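Local coordinates for protein putative hydrolase (PDB 4XUK) that probably hydrolyses organophosphate triesters and lactones at a two-zinc centre of the metallo-beta-lactamase superfamily, at residues 219-230 and 244-252; 251-261 and 272-282. The protein carries 2 engineered substitutions. All coordinates share one frame; numbering follows the deposited sequence.

Contact 1: 219-230 and 244-252; sequences IVHSHTVQFDRP and VETRLKQFA
The carbonyl oxygen of I219 is gripped by the guanidinium of R247: NE of R247 lies 2.6 Å from O of I219, in the carbonyl plane, while NH2 of R247 adds a weak bond to the same oxygen. The third nitrogen works on the far end of the loop, R247 NH1 meeting O of P230 at 3.0 Å with the N-H pointing almost straight at it (160°). One side chain thus ties both ends of 219-230 to the helix. Its CG runs anti to the backbone N (chi1 173°) and the chain bends at chi3, which turns the guanidinium edge to the two carbonyls. NE2 of Q226 stands over one face of that group, toward its rim, 3.4 Å from NH2 of R247, with the amide plane tilted against it; both are donors, so this is packing, and NE2 bonds to O of T232 instead. OE1 of Q226 accepts from H221 N and S222 OG, and Q226 N bonds back to S222 OG, which holds the turn 221-226 together.

Around F251 the contact is apolar. F251 puts its CE2 over the centre of the F227 ring, the planes 37° apart, and CZ of F251 is 3.8 Å from CB of V220. Over one face of F251 lies CG of R247 from its own helix. P230 CB rests on CD2 of L248 at 3.6 Å, and I219 CD1 touches CB of Q250.

The arrangement fastens the loop that follows zinc ligand D218, with its short helix 225-228, to helix 240-257; helix 36-45 also packs against T224, V225 and D228.

Contact 2: 251-261 and 272-282; sequences FANFAKNGQTI and GHTYSADGKSY. Engineered in segment 272-282: T274 (natural residue Ile).
Helix 240-257 runs through a turn at G258 into strand 260-262, which forms a beta hairpin with strand 271-275; this contact folds the end of the helix back across that hairpin, the axes of 251-257 and 272-275 crossing at -97°. I261 and G272 are an antiparallel hydrogen-bonded pair, with I261 N to G272 O at 2.8 Å and the return bond from G272 N to I261 O.

The ring of Y282 carries the other end. CB of F251 sits over its centre, 3.8 Å from the centroid, a CH-pi contact, and the F251 ring turns its edge to the same face in a T-shaped pair with planes at 72°. CB of A255 comes to the tyrosine edge in plane, 3.7 Å from CE1 of Y282, and also touches CB of S276. With its CG anti to the carbonyl carbon (chi1 -63°), Y282 reaches the helix so that OH lies beside CA of A252.

Between these ends sits T274, an engineered residue, whose CG2 packs 3.5 Å from CB of F254. Its carbonyl O receives a CA-H...O contact from A255 and a hydrogen bond from Y47 OH of the second subunit. H273 NE2 makes a weak bond to OG1 of T260, a hydroxyl that also bonds to E211; Y47 of that subunit stacks on the H273 ring.

One water bonds to the carbonyls of F254 and Q259 and accepts from T274 N, linking helix end and strand where no direct backbone bond joins them. Apart from the strand pair, the join therefore rests mainly on apolar and aromatic packing and bridging water, while OG1 of T274 is buried without a polar partner.

In the fold
Contacts 1 and 2 follow one another along helix 240-257, their centres 10 Å apart, and F251 belongs to both, its ring serving contact 1 and its CB and ring edge contact 2. The two also touch directly, through a probable hydrogen bond from Y282 N to F227 O (2.8 Å) and P230 packing on the Y282 ring. The same helix is thus joined to the loop after zinc ligand D218 and to the hairpin. The I219 side chain of contact 1 is about 10 Å from a zinc ion, and that of F251, which the contacts share, about 14 Å; contact 2 also meets the second subunit through H273, T274 and Y275.

Contact 1: 219-230 and 244-252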
loop_
_atom_site.group_PDB
_atom_site.type_symbol
_atom_site.label_atom_id
_atom_site.label_comp_id
_atom_site.label_asym_id
_atom_site.label_seq_id
_atom_site.Cartn_x
_atom_site.Cartn_y
_atom_site.Cartn_z
ATOM N N ILE A 219 3.349 10.501 16.758
ATOM C CA ILE A 219 2.267 11.442 17.010
ATOM C C ILE A 219 0.946 10.820 16.554
ATOM O O ILE A 219 -0.115 11.436 16.670
ATOM C CB ILE A 219 2.491 12.763 16.276
ATOM C CG1 ILE A 219 2.527 12.528 14.763
ATOM C CG2 ILE A 219 3.799 13.408 16.744
ATOM C CD1 ILE A 219 2.603 13.806 13.954
ATOM N N VAL A 220 1.018 9.593 16.033
ATOM C CA VAL A 220 -0.184 8.857 15.646
ATOM C C VAL A 220 0.071 7.346 15.571
ATOM O O VAL A 220 1.187 6.908 15.229
ATOM C CB VAL A 220 -0.790 9.425 14.324
ATOM C CG1 VAL A 220 -0.027 8.919 13.097
ATOM C CG2 VAL A 220 -2.257 9.073 14.228
ATOM N N HIS A 221 -0.952 6.550 15.887
ATOM C CA HIS A 221 -0.804 5.096 15.944
ATOM C C HIS A 221 -1.768 4.328 15.045
ATOM O O HIS A 221 -1.867 3.104 15.141
ATOM C CB HIS A 221 -0.968 4.602 17.380
ATOM C CG HIS A 221 0.220 4.867 18.242
ATOM N ND1 HIS A 221 0.607 6.139 18.598
ATOM C CD2 HIS A 221 1.130 4.028 18.794
ATOM C CE1 HIS A 221 1.696 6.074 19.345
ATOM N NE2 HIS A 221 2.033 4.805 19.474
ATOM N N SER A 222 -2.476 5.030 14.168
ATOM C CA SER A 222 -3.506 4.382 13.360
ATOM C C SER A 222 -3.850 5.267 12.177
ATOM O O SER A 222 -3.776 6.491 12.294
ATOM C CB SER A 222 -4.755 4.146 14.228
ATOM O OG SER A 222 -5.269 5.371 14.746
ATOM N N HIS A 223 -4.209 4.668 11.039
ATOM C CA HIS A 223 -4.676 5.457 9.905
ATOM C C HIS A 223 -6.192 5.553 9.921
ATOM O O HIS A 223 -6.795 6.112 9.002
ATOM C CB HIS A 223 -4.211 4.845 8.567
ATOM C CG HIS A 223 -4.758 3.476 8.309
ATOM N ND1 HIS A 223 -4.550 2.421 9.172
ATOM C CD2 HIS A 223 -5.512 2.989 7.294
ATOM C CE1 HIS A 223 -5.153 1.344 8.702
ATOM N NE2 HIS A 223 -5.747 1.662 7.564
ATOM N N THR A 224 -6.798 5.014 10.981
ATOM C CA THR A 224 -8.242 4.853 11.059
ATOM C C THR A 224 -8.846 5.777 12.117
ATOM O O THR A 224 -9.269 6.888 11.800
ATOM C CB THR A 224 -8.629 3.377 11.357
ATOM O OG1 THR A 224 -8.020 2.949 12.581
ATOM C CG2 THR A 224 -8.134 2.470 10.236
ATOM N N VAL A 225 -8.876 5.314 13.365
ATOM C CA VAL A 225 -9.497 6.065 14.462
ATOM C C VAL A 225 -8.935 7.480 14.579
ATOM O O VAL A 225 -9.694 8.454 14.660
ATOM C CB VAL A 225 -9.310 5.343 15.817
ATOM C CG1 VAL A 225 -9.875 6.178 16.954
ATOM C CG2 VAL A 225 -9.993 3.975 15.797
ATOM N N GLN A 226 -7.607 7.603 14.576
ATOM C CA GLN A 226 -6.988 8.899 14.848
ATOM C C GLN A 226 -6.892 9.822 13.634
ATOM O O GLN A 226 -6.366 10.934 13.729
ATOM C CB GLN A 226 -5.623 8.705 15.506
ATOM C CG GLN A 226 -5.703 8.018 16.856
ATOM C CD GLN A 226 -4.344 7.563 17.329
ATOM O OE1 GLN A 226 -3.674 6.792 16.650
ATOM N NE2 GLN A 226 -3.918 8.064 18.478
ATOM N N PHE A 227 -7.400 9.376 12.490
ATOM C CA PHE A 227 -7.569 10.297 11.371
ATOM C C PHE A 227 -9.008 10.818 11.299
ATOM O O PHE A 227 -9.219 12.026 11.179
ATOM C CB PHE A 227 -7.105 9.675 10.042
ATOM C CG PHE A 227 -5.618 9.828 9.793
ATOM C CD1 PHE A 227 -4.699 9.056 10.497
ATOM C CD2 PHE A 227 -5.143 10.761 8.878
ATOM C CE1 PHE A 227 -3.332 9.199 10.283
ATOM C CE2 PHE A 227 -3.766 10.910 8.656
ATOM C CZ PHE A 227 -2.867 10.123 9.363
ATOM N N ASP A 228 -9.994 9.927 11.380
ATOM C CA ASP A 228 -11.393 10.359 11.431
ATOM C C ASP A 228 -11.672 11.146 12.713
ATOM O O ASP A 228 -12.447 12.101 12.703
ATOM C CB ASP A 228 -12.337 9.147 11.358
ATOM C CG ASP A 228 -12.343 8.479 9.995
ATOM O OD1 ASP A 228 -11.370 8.653 9.228
ATOM O OD2 ASP A 228 -13.323 7.758 9.691
ATOM N N ARG A 229 -11.037 10.743 13.813
ATOM C CA ARG A 229 -11.202 11.432 15.086
ATOM C C ARG A 229 -9.841 11.774 15.694
ATOM O O ARG A 229 -9.416 11.142 16.663
ATOM C CB ARG A 229 -11.995 10.551 16.047
ATOM C CG ARG A 229 -12.594 11.312 17.214
ATOM C CD ARG A 229 -13.945 11.903 16.829
ATOM N NE ARG A 229 -14.908 10.839 16.587
ATOM C CZ ARG A 229 -15.882 10.506 17.429
ATOM N NH1 ARG A 229 -16.050 11.175 18.567
ATOM N NH2 ARG A 229 -16.700 9.509 17.122
ATOM N N PRO A 230 -9.158 12.796 15.145
ATOM C CA PRO A 230 -7.773 13.078 15.541
ATOM C C PRO A 230 -7.608 13.454 17.020
ATOM O O PRO A 230 -6.492 13.391 17.526
ATOM C CB PRO A 230 -7.383 14.264 14.648
ATOM C CG PRO A 230 -8.662 14.900 14.252
ATOM C CD PRO A 230 -9.651 13.764 14.146
ATOM N N VAL A 244 -2.318 14.794 22.045
ATOM C CA VAL A 244 -3.436 15.204 21.196
ATOM C C VAL A 244 -3.191 16.603 20.645
ATOM O O VAL A 244 -3.365 16.843 19.447
ATOM C CB VAL A 244 -4.780 15.154 21.968
ATOM C CG1 VAL A 244 -5.877 15.864 21.198
ATOM C CG2 VAL A 244 -5.177 13.712 22.237
ATOM N N GLU A 245 -2.774 17.526 21.512
ATOM C CA GLU A 245 -2.479 18.884 21.073
ATOM C C GLU A 245 -1.428 18.863 19.973
ATOM O O GLU A 245 -1.535 19.583 18.974
ATOM C CB GLU A 245 -1.980 19.726 22.248
ATOM C CG GLU A 245 -3.000 19.892 23.365
ATOM C CD GLU A 245 -2.421 20.614 24.571
ATOM O OE1 GLU A 245 -3.149 20.775 25.574
ATOM O OE2 GLU A 245 -1.236 21.023 24.509
ATOM N N THR A 246 -0.408 18.031 20.159
ATOM C CA THR A 246 0.670 17.933 19.182
ATOM C C THR A 246 0.178 17.390 17.842
ATOM O O THR A 246 0.493 17.949 16.790
ATOM C CB THR A 246 1.806 17.053 19.693
ATOM O OG1 THR A 246 2.454 17.710 20.789
ATOM C CG2 THR A 246 2.831 16.829 18.590
ATOM N N ARG A 247 -0.594 16.306 17.865
ATOM C CA ARG A 247 -1.126 15.754 16.617
ATOM C C ARG A 247 -2.030 16.745 15.874
ATOM O O ARG A 247 -1.899 16.922 14.661
ATOM C CB ARG A 247 -1.888 14.452 16.871
ATOM C CG ARG A 247 -2.625 13.920 15.626
ATOM C CD ARG A 247 -3.432 12.661 15.964
ATOM N NE ARG A 247 -2.645 11.875 16.889
ATOM C CZ ARG A 247 -2.946 11.660 18.162
ATOM N NH1 ARG A 247 -4.087 12.109 18.709
ATOM N NH2 ARG A 247 -2.101 10.960 18.887
ATOM N N LEU A 248 -2.946 17.380 16.560
ATOM C CA LEU A 248 -3.813 18.314 15.930
ATOM C C LEU A 248 -3.056 19.457 15.273
ATOM O O LEU A 248 -3.359 19.870 14.220
ATOM C CB LEU A 248 -4.806 18.823 16.931
ATOM C CG LEU A 248 -5.851 17.857 17.443
ATOM C CD1 LEU A 248 -6.634 18.548 18.537
ATOM C CD2 LEU A 248 -6.747 17.362 16.335
ATOM N N LYS A 249 -2.034 19.941 15.928
ATOM C CA LYS A 249 -1.190 20.971 15.326
ATOM C C LYS A 249 -0.487 20.478 14.067
ATOM O O LYS A 249 -0.456 21.173 13.045
ATOM C CB LYS A 249 -0.140 21.468 16.321
ATOM C CG LYS A 249 0.186 22.933 16.131
ATOM C CD LYS A 249 1.630 23.154 15.825
ATOM C CE LYS A 249 2.494 22.754 16.998
ATOM N NZ LYS A 249 3.911 23.114 16.735
ATOM N N GLN A 250 0.103 19.288 14.140
ATOM C CA GLN A 250 0.901 18.805 13.022
ATOM C C GLN A 250 0.027 18.381 11.842
ATOM O O GLN A 250 0.372 18.659 10.700
ATOM C CB GLN A 250 1.838 17.673 13.464
ATOM C CG GLN A 250 2.877 18.116 14.506
ATOM C CD GLN A 250 3.760 19.259 14.012
ATOM O OE1 GLN A 250 4.097 20.175 14.764
ATOM N NE2 GLN A 250 4.136 19.205 12.745
ATOM N N PHE A 251 -1.098 17.723 12.114
ATOM C CA PHE A 251 -1.988 17.275 11.039
ATOM C C PHE A 251 -2.581 18.470 10.303
ATOM O O PHE A 251 -2.789 18.427 9.089
ATOM C CB PHE A 251 -3.110 16.381 11.586
ATOM C CG PHE A 251 -2.707 14.941 11.779
ATOM C CD1 PHE A 251 -1.366 14.575 11.854
ATOM C CD2 PHE A 251 -3.679 13.955 11.882
ATOM C CE1 PHE A 251 -1.004 13.238 12.037
ATOM C CE2 PHE A 251 -3.333 12.628 12.053
ATOM C CZ PHE A 251 -1.997 12.267 12.138
ATOM N N ALA A 252 -2.865 19.531 11.050
ATOM C CA ALA A 252 -3.354 20.759 10.443
ATOM C C ALA A 252 -2.296 21.280 9.481
ATOM O O ALA A 252 -2.585 21.526 8.320
ATOM C CB ALA A 252 -3.683 21.788 11.514
#

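Contact 2: 251-261 and 272-282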
loop_
_atom_site.group_PDB
_atom_site.type_symbol
_atom_site.label_atom_id
_atom_site.label_comp_id
_atom_site.label_asym_id
_atom_site.label_seq_id
_atom_site.Cartn_x
_atom_site.Cartn_y
_atom_site.Cartn_z
ATOM N N PHE A 251 -1.098 17.723 12.114
ATOM C CA PHE A 251 -1.988 17.275 11.039
ATOM C C PHE A 251 -2.581 18.470 10.303
ATOM O O PHE A 251 -2.789 18.427 9.089
ATOM C CB PHE A 251 -3.110 16.381 11.586
ATOM C CG PHE A 251 -2.707 14.941 11.779
ATOM C CD1 PHE A 251 -1.366 14.575 11.854
ATOM C CD2 PHE A 251 -3.679 13.955 11.882
ATOM C CE1 PHE A 251 -1.004 13.238 12.037
ATOM C CE2 PHE A 251 -3.333 12.628 12.053
ATOM C CZ PHE A 251 -1.997 12.267 12.138
ATOM N N ALA A 252 -2.865 19.531 11.050
ATOM C CA ALA A 252 -3.354 20.759 10.443
ATOM C C ALA A 252 -2.296 21.280 9.481
ATOM O O ALA A 252 -2.585 21.526 8.320
ATOM C CB ALA A 252 -3.683 21.788 11.514
ATOM N N ASN A 253 -1.066 21.427 9.966
ATOM C CA ASN A 253 0.056 21.828 9.127
ATOM C C ASN A 253 0.204 20.942 7.883
ATOM O O ASN A 253 0.332 21.459 6.769
ATOM C CB ASN A 253 1.345 21.840 9.973
ATOM C CG ASN A 253 2.620 21.870 9.131
ATOM O OD1 ASN A 253 2.669 22.471 8.058
ATOM N ND2 ASN A 253 3.666 21.219 9.630
ATOM N N PHE A 254 0.168 19.620 8.068
ATOM C CA PHE A 254 0.333 18.678 6.946
ATOM C C PHE A 254 -0.773 18.779 5.901
ATOM O O PHE A 254 -0.522 18.666 4.694
ATOM C CB PHE A 254 0.384 17.235 7.451
ATOM C CG PHE A 254 1.488 16.960 8.448
ATOM C CD1 PHE A 254 2.637 17.728 8.482
ATOM C CD2 PHE A 254 1.362 15.910 9.343
ATOM C CE1 PHE A 254 3.640 17.456 9.410
ATOM C CE2 PHE A 254 2.360 15.631 10.271
ATOM C CZ PHE A 254 3.497 16.399 10.302
ATOM N N ALA A 255 -2.006 18.965 6.363
ATOM C CA ALA A 255 -3.142 19.086 5.456
ATOM C C ALA A 255 -3.068 20.356 4.601
ATOM O O ALA A 255 -3.345 20.305 3.400
ATOM C CB ALA A 255 -4.456 19.031 6.230
ATOM N N LYS A 256 -2.704 21.439 5.223
ATOM C CA LYS A 256 -2.539 22.675 4.550
ATOM C C LYS A 256 -1.312 22.730 3.602
ATOM O O LYS A 256 -1.388 23.204 2.526
ATOM C CB LYS A 256 -2.453 23.748 5.595
ATOM C CG LYS A 256 -2.312 25.128 5.052
ATOM C CD LYS A 256 -1.161 25.831 5.717
ATOM C CE LYS A 256 -1.622 27.010 6.537
ATOM N NZ LYS A 256 -1.181 28.302 5.935
ATOM N N ASN A 257 -0.194 22.234 4.058
ATOM C CA ASN A 257 1.077 22.419 3.364
ATOM C C ASN A 257 1.553 21.219 2.561
ATOM O O ASN A 257 2.470 21.338 1.744
ATOM C CB ASN A 257 2.137 22.916 4.341
ATOM C CG ASN A 257 1.775 24.275 4.932
ATOM O OD1 ASN A 257 1.632 25.250 4.206
ATOM N ND2 ASN A 257 1.610 24.329 6.242
ATOM N N GLY A 258 0.926 20.067 2.786
ATOM C CA GLY A 258 1.106 18.930 1.902
ATOM C C GLY A 258 2.427 18.193 1.977
ATOM O O GLY A 258 2.794 17.507 1.014
ATOM N N GLN A 259 3.133 18.305 3.100
ATOM C CA GLN A 259 4.377 17.564 3.268
ATOM C C GLN A 259 4.140 16.073 3.082
ATOM O O GLN A 259 3.094 15.543 3.472
ATOM C CB GLN A 259 4.984 17.791 4.661
ATOM C CG GLN A 259 5.401 19.228 4.980
ATOM C CD GLN A 259 4.327 20.001 5.721
ATOM O OE1 GLN A 259 3.131 19.867 5.433
ATOM N NE2 GLN A 259 4.746 20.821 6.674
ATOM N N THR A 260 5.109 15.409 2.530
ATOM C CA THR A 260 5.148 13.980 2.493
ATOM C C THR A 260 5.455 13.484 3.917
ATOM O O THR A 260 6.292 14.044 4.569
ATOM C CB THR A 260 6.268 13.523 1.552
ATOM O OG1 THR A 260 6.029 13.973 0.218
ATOM C CG2 THR A 260 6.447 12.103 1.617
ATOM N N ILE A 261 4.818 12.439 4.386
ATOM C CA ILE A 261 4.918 11.960 5.745
ATOM C C ILE A 261 5.486 10.554 5.816
ATOM O O ILE A 261 5.076 9.720 5.058
ATOM C CB ILE A 261 3.498 11.963 6.345
ATOM C CG1 ILE A 261 2.942 13.362 6.330
ATOM C CG2 ILE A 261 3.391 11.252 7.665
ATOM C CD1 ILE A 261 3.663 14.300 7.222
ATOM N N GLY A 272 3.173 8.655 2.904
ATOM C CA GLY A 272 1.955 9.172 2.299
ATOM C C GLY A 272 1.763 10.643 2.612
ATOM O O GLY A 272 2.718 11.350 2.932
ATOM N N HIS A 273 0.520 11.102 2.521
ATOM C CA HIS A 273 0.196 12.500 2.755
ATOM C C HIS A 273 -1.111 12.554 3.533
ATOM O O HIS A 273 -1.837 11.558 3.587
ATOM C CB HIS A 273 0.008 13.205 1.420
ATOM C CG HIS A 273 1.243 13.242 0.572
ATOM N ND1 HIS A 273 1.627 12.188 -0.231
ATOM C CD2 HIS A 273 2.175 14.209 0.394
ATOM C CE1 HIS A 273 2.741 12.507 -0.871
ATOM N NE2 HIS A 273 3.091 13.728 -0.514
ATOM N N THR A 274 -1.415 13.694 4.151
ATOM C CA THR A 274 -2.713 13.823 4.810
ATOM C C THR A 274 -3.596 14.884 4.176
ATOM O O THR A 274 -3.158 16.008 3.887
ATOM C CB THR A 274 -2.619 14.009 6.358
ATOM O OG1 THR A 274 -3.412 15.127 6.779
ATOM C CG2 THR A 274 -1.215 14.224 6.785
ATOM N N TYR A 275 -4.842 14.492 3.937
ATOM C CA TYR A 275 -5.847 15.384 3.386
ATOM C C TYR A 275 -6.866 15.691 4.461
ATOM O O TYR A 275 -7.098 14.868 5.351
ATOM C CB TYR A 275 -6.548 14.704 2.212
ATOM C CG TYR A 275 -7.837 15.367 1.779
ATOM C CD1 TYR A 275 -7.822 16.489 0.961
ATOM C CD2 TYR A 275 -9.070 14.859 2.181
ATOM C CE1 TYR A 275 -8.992 17.093 0.560
ATOM C CE2 TYR A 275 -10.257 15.452 1.777
ATOM C CZ TYR A 275 -10.208 16.573 0.972
ATOM O OH TYR A 275 -11.371 17.178 0.577
ATOM N N SER A 276 -7.462 16.878 4.378
ATOM C CA SER A 276 -8.600 17.236 5.218
ATOM C C SER A 276 -9.590 18.080 4.418
ATOM O O SER A 276 -9.203 19.027 3.734
ATOM C CB SER A 276 -8.143 18.027 6.440
ATOM O OG SER A 276 -9.257 18.369 7.249
ATOM N N ALA A 277 -10.868 17.738 4.512
ATOM C CA ALA A 277 -11.913 18.495 3.835
ATOM C C ALA A 277 -12.361 19.695 4.665
ATOM O O ALA A 277 -12.846 20.684 4.114
ATOM C CB ALA A 277 -13.102 17.592 3.520
ATOM N N ASP A 278 -12.187 19.616 5.985
ATOM C CA ASP A 278 -12.794 20.600 6.879
ATOM C C ASP A 278 -11.938 21.017 8.077
ATOM O O ASP A 278 -12.344 21.886 8.848
ATOM C CB ASP A 278 -14.130 20.061 7.395
ATOM C CG ASP A 278 -13.994 18.679 8.012
ATOM O OD1 ASP A 278 -12.843 18.220 8.214
ATOM O OD2 ASP A 278 -15.033 18.046 8.302
ATOM N N GLY A 279 -10.779 20.389 8.262
ATOM C CA GLY A 279 -9.945 20.705 9.412
ATOM C C GLY A 279 -10.420 20.040 10.696
ATOM O O GLY A 279 -9.863 20.265 11.774
ATOM N N LYS A 280 -11.414 19.214 10.569
ATOM C CA LYS A 280 -11.956 18.496 11.649
ATOM C C LYS A 280 -11.565 17.030 11.622
ATOM O O LYS A 280 -11.238 16.471 12.617
ATOM C CB LYS A 280 -13.448 18.626 11.591
ATOM C CG LYS A 280 -13.886 20.017 11.908
ATOM C CD LYS A 280 -14.744 20.576 10.820
ATOM C CE LYS A 280 -16.205 20.247 11.043
ATOM N NZ LYS A 280 -17.095 21.386 10.687
ATOM N N SER A 281 -11.626 16.440 10.448
ATOM C CA SER A 281 -11.194 15.069 10.250
ATOM C C SER A 281 -10.119 15.047 9.179
ATOM O O SER A 281 -10.053 15.943 8.338
ATOM C CB SER A 281 -12.364 14.191 9.836
ATOM O OG SER A 281 -12.749 14.449 8.502
ATOM N N TYR A 282 -9.268 14.033 9.225
ATOM C CA TYR A 282 -8.175 13.917 8.268
ATOM C C TYR A 282 -8.269 12.563 7.601
ATOM O O TYR A 282 -8.925 11.667 8.127
ATOM C CB TYR A 282 -6.832 14.086 8.979
ATOM C CG TYR A 282 -6.686 15.459 9.582
ATOM C CD1 TYR A 282 -6.131 16.496 8.851
ATOM C CD2 TYR A 282 -7.134 15.726 10.866
ATOM C CE1 TYR A 282 -6.016 17.762 9.385
ATOM C CE2 TYR A 282 -7.019 16.993 11.412
ATOM C CZ TYR A 282 -6.458 18.002 10.660
ATOM O OH TYR A 282 -6.333 19.264 11.183
HETATM O O HOH W 1 0.365 15.924 3.819
HETATM O O HOH W 2 -5.309 18.652 2.376
#